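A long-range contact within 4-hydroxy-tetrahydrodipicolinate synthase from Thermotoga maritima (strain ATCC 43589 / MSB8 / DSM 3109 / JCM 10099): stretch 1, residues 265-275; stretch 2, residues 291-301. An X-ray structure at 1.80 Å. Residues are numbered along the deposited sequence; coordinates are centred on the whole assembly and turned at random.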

# COMPACT_ATOMS: atom_id res chain seq x y z
N ILE A 265 -21.29 -11.43 -4.18
CA ILE A 265 -21.82 -12.14 -3.05
C ILE A 265 -22.88 -11.31 -2.31
O ILE A 265 -24.02 -11.81 -2.11
N PRO A 266 -22.57 -10.08 -1.89
CA PRO A 266 -23.61 -9.27 -1.19
C PRO A 266 -24.82 -8.90 -2.03
O PRO A 266 -25.96 -9.07 -1.57
N VAL A 267 -24.58 -8.49 -3.27
CA VAL A 267 -25.74 -8.06 -4.12
C VAL A 267 -26.73 -9.22 -4.39
O VAL A 267 -27.98 -9.01 -4.36
N LYS A 268 -26.23 -10.44 -4.54
CA LYS A 268 -27.13 -11.58 -4.70
C LYS A 268 -27.91 -11.82 -3.42
O LYS A 268 -29.09 -12.10 -3.49
N ALA A 269 -27.27 -11.69 -2.25
CA ALA A 269 -28.01 -11.86 -0.96
C ALA A 269 -29.10 -10.79 -0.81
O ALA A 269 -30.20 -11.08 -0.40
N ALA A 270 -28.78 -9.56 -1.22
CA ALA A 270 -29.72 -8.45 -1.26
C ALA A 270 -30.92 -8.71 -2.20
O ALA A 270 -32.09 -8.53 -1.81
N LEU A 271 -30.64 -9.13 -3.43
CA LEU A 271 -31.71 -9.48 -4.39
C LEU A 271 -32.59 -10.60 -3.87
O LEU A 271 -33.84 -10.60 -4.04
N ASN A 272 -31.98 -11.55 -3.18
CA ASN A 272 -32.78 -12.61 -2.56
C ASN A 272 -33.71 -12.09 -1.43
O ASN A 272 -34.92 -12.47 -1.34
N LEU A 273 -33.16 -11.26 -0.56
CA LEU A 273 -33.97 -10.67 0.51
C LEU A 273 -35.17 -9.94 -0.11
O LEU A 273 -36.27 -9.99 0.40
N MET A 274 -34.93 -9.30 -1.25
CA MET A 274 -35.96 -8.54 -1.92
C MET A 274 -36.94 -9.42 -2.71
O MET A 274 -37.92 -8.92 -3.21
N GLY A 275 -36.65 -10.71 -2.87
CA GLY A 275 -37.59 -11.63 -3.53
C GLY A 275 -37.37 -11.81 -5.02
O GLY A 275 -38.19 -12.38 -5.68
N LYS A 291 -23.71 -12.41 8.95
CA LYS A 291 -23.37 -11.03 9.27
C LYS A 291 -23.66 -10.07 8.11
O LYS A 291 -24.29 -9.04 8.33
N THR A 292 -23.24 -10.42 6.89
CA THR A 292 -23.49 -9.60 5.71
C THR A 292 -24.99 -9.52 5.44
O THR A 292 -25.53 -8.49 5.10
N VAL A 293 -25.67 -10.65 5.53
CA VAL A 293 -27.12 -10.67 5.25
C VAL A 293 -27.88 -9.75 6.22
O VAL A 293 -28.80 -9.01 5.82
N GLU A 294 -27.49 -9.82 7.49
CA GLU A 294 -28.09 -9.04 8.58
C GLU A 294 -27.90 -7.55 8.29
O GLU A 294 -28.83 -6.76 8.41
N LEU A 295 -26.70 -7.19 7.85
CA LEU A 295 -26.35 -5.80 7.50
C LEU A 295 -27.17 -5.35 6.29
O LEU A 295 -27.79 -4.30 6.27
N LEU A 296 -27.13 -6.15 5.23
CA LEU A 296 -27.93 -5.82 4.07
C LEU A 296 -29.42 -5.61 4.45
O LEU A 296 -30.04 -4.65 4.00
N ARG A 297 -29.99 -6.51 5.27
CA ARG A 297 -31.41 -6.42 5.60
C ARG A 297 -31.70 -5.04 6.23
O ARG A 297 -32.68 -4.34 5.87
N ASN A 298 -30.81 -4.63 7.13
CA ASN A 298 -30.95 -3.36 7.83
C ASN A 298 -30.82 -2.16 6.91
O ASN A 298 -31.64 -1.25 6.95
N VAL A 299 -29.79 -2.18 6.10
CA VAL A 299 -29.52 -1.12 5.15
C VAL A 299 -30.62 -1.05 4.09
O VAL A 299 -31.04 0.06 3.71
N LEU A 300 -31.08 -2.20 3.61
CA LEU A 300 -32.17 -2.19 2.62
C LEU A 300 -33.43 -1.55 3.21
O LEU A 300 -34.08 -0.71 2.55
N LYS A 301 -33.77 -1.95 4.43
CA LYS A 301 -34.89 -1.40 5.21
C LYS A 301 -34.74 0.11 5.39
O LYS A 301 -35.65 0.87 5.10

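Two leucines, one from each helix, make the apolar centre of this contact. Leu296 points toward the first stretch in the m,t rotamer (chi1 -68°, chi2 165°) and sits as a knob among Pro266, Ala269, Ala270 and Leu273. Its CD1 does most of the reaching: it lies 3.9 Å from Ala269 CB, 4.3 Å from Pro266 CB, and 3.4 Å from the backbone oxygen Pro266 O. That oxygen already accepts the helical bond from Ala270 N, so the methyl packs against a carbonyl whose hydrogen-bonding role is met within its own helix. The approach is close where the residues are small: at Ala269 and Ala270 the side chain stops at CB, and the CA atoms of Ala270 and Leu296 are 6.2 Å apart.

Leu273 returns the arrangement. Also m,t and pointing toward its partner, it enters the hole formed by Val293, Leu296, Arg297 and Leu300, and it has the largest covered area of any residue here. Its CD1 meets Leu296 CB at 4.1 Å and Leu300 CD1 at 4.2 Å, while its CD2 lies 4.1 Å from Val293 CG1. The two knobs therefore interlock, each helping to wall the other's hole. The helix axes approach to 9.6 Å and cross at -58°.

Around this pair the packing widens. Leu300, again m,t and directed toward the first helix, brings CD1 to 4.1 Å from Ala270 CB and 4.2 Å from Met274 CG. Met274 starts sideways, but its m,t,p chain carries its end nearer to the second helix. At the other end of the contact, Pro266 CB touches Thr292 CG2 at 4.2 Å; Thr292, chi1 m, thus offers its methyl here, while its OG1 is hydrogen-bonded elsewhere in the structure. Val293, chi1 t, leaves sideways and spreads its two methyls: CG1 serves Leu273, and CG2 lies 4.3 Å from Ala269 CB.

The polar edge is thin. Arg297, with chi1 and chi2 both t and chi3 m, sends its guanidinium alongside Leu273, where NH2 stands 3.7 Å from Leu273 CD2 in an oblique approach. No hydrogen bond joins the two stretches. Farther out, Lys301 NZ donates to Asn298 OD1 at 3.1 Å, a bond made entirely within the second helix. Val267, Lys268 and Leu271 point away, leaving one face of the first helix to this contact. Just past it, Gly275 closes the Schellman turn at positive phi, where a CB would jam against the preceding carbonyl oxygen.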

# COMPACT_ATOMS: atom_id res chain seq x y z
CB ILE A 265 -20.71 -12.68 -2.14
CG1 ILE A 265 -19.99 -13.82 -2.84
CG2 ILE A 265 -21.27 -13.17 -0.86
CD1 ILE A 265 -18.70 -14.18 -2.17
CB PRO A 266 -22.84 -8.00 -0.79
CG PRO A 266 -21.39 -8.52 -0.68
CD PRO A 266 -21.30 -9.32 -1.94
CB VAL A 267 -25.27 -7.31 -5.38
CG1 VAL A 267 -24.66 -8.25 -6.41
CG2 VAL A 267 -26.44 -6.54 -6.01
CB LYS A 268 -26.41 -12.84 -5.19
CG LYS A 268 -26.09 -12.81 -6.68
CD LYS A 268 -25.59 -14.13 -7.21
CE LYS A 268 -26.14 -14.41 -8.57
NZ LYS A 268 -25.72 -15.68 -9.16
CB ALA A 269 -27.05 -11.90 0.23
CB ALA A 270 -28.95 -7.14 -1.66
CB LEU A 271 -31.09 -9.82 -5.74
CG LEU A 271 -30.57 -8.54 -6.45
CD1 LEU A 271 -29.68 -8.96 -7.59
CD2 LEU A 271 -31.69 -7.72 -6.96
CB ASN A 272 -31.86 -13.71 -2.04
CG ASN A 272 -32.61 -14.82 -1.33
OD1 ASN A 272 -32.43 -15.02 -0.14
ND2 ASN A 272 -33.43 -15.57 -2.07
CB LEU A 273 -33.14 -9.69 1.34
CG LEU A 273 -32.14 -10.29 2.32
CD1 LEU A 273 -31.21 -9.22 2.86
CD2 LEU A 273 -32.81 -11.00 3.47
CB MET A 274 -35.34 -7.47 -2.84
CG MET A 274 -34.70 -6.37 -2.02
SD MET A 274 -33.63 -5.29 -3.05
CE MET A 274 -34.86 -4.25 -3.61
CB LYS A 291 -21.90 -10.92 9.72
CG LYS A 291 -21.71 -11.35 11.18
CD LYS A 291 -20.28 -11.17 11.65
CE LYS A 291 -20.05 -11.82 13.03
NZ LYS A 291 -18.58 -11.88 13.36
CB THR A 292 -22.77 -10.21 4.49
OG1 THR A 292 -21.33 -10.20 4.67
CG2 THR A 292 -23.06 -9.42 3.19
CB VAL A 293 -27.68 -12.06 5.39
CG1 VAL A 293 -29.23 -12.01 5.28
CG2 VAL A 293 -27.09 -13.00 4.34
CB GLU A 294 -27.35 -9.48 9.85
CG GLU A 294 -27.84 -9.16 11.23
CD GLU A 294 -26.87 -9.89 12.19
OE1 GLU A 294 -27.18 -11.04 12.59
OE2 GLU A 294 -25.74 -9.36 12.40
CB LEU A 295 -24.86 -5.69 7.18
CG LEU A 295 -24.37 -4.40 6.50
CD1 LEU A 295 -24.58 -3.26 7.45
CD2 LEU A 295 -22.91 -4.51 6.10
CB LEU A 296 -27.79 -6.90 3.02
CG LEU A 296 -26.40 -6.97 2.40
CD1 LEU A 296 -26.34 -8.32 1.68
CD2 LEU A 296 -26.15 -5.78 1.46
CB ARG A 297 -31.83 -7.55 6.55
CG ARG A 297 -33.32 -7.73 6.60
CD ARG A 297 -33.85 -8.73 7.60
NE ARG A 297 -33.71 -10.11 7.14
CZ ARG A 297 -32.75 -10.93 7.50
NH1 ARG A 297 -31.79 -10.55 8.34
NH2 ARG A 297 -32.74 -12.17 7.01
CB ASN A 298 -29.89 -3.26 8.92
CG ASN A 298 -30.24 -4.12 10.15
OD1 ASN A 298 -31.40 -4.48 10.36
ND2 ASN A 298 -29.21 -4.50 10.92
CB VAL A 299 -28.13 -1.33 4.48
CG1 VAL A 299 -27.99 -0.49 3.25
CG2 VAL A 299 -26.99 -0.97 5.46
CB LEU A 300 -32.45 -3.56 2.04
CG LEU A 300 -31.34 -4.14 1.15
CD1 LEU A 300 -31.72 -5.59 0.87
CD2 LEU A 300 -31.22 -3.32 -0.14
CB LYS A 301 -34.96 -2.03 6.61
CG LYS A 301 -35.56 -3.42 6.72
CD LYS A 301 -35.77 -3.81 8.24
CE LYS A 301 -34.42 -4.05 9.01
NZ LYS A 301 -34.52 -4.66 10.40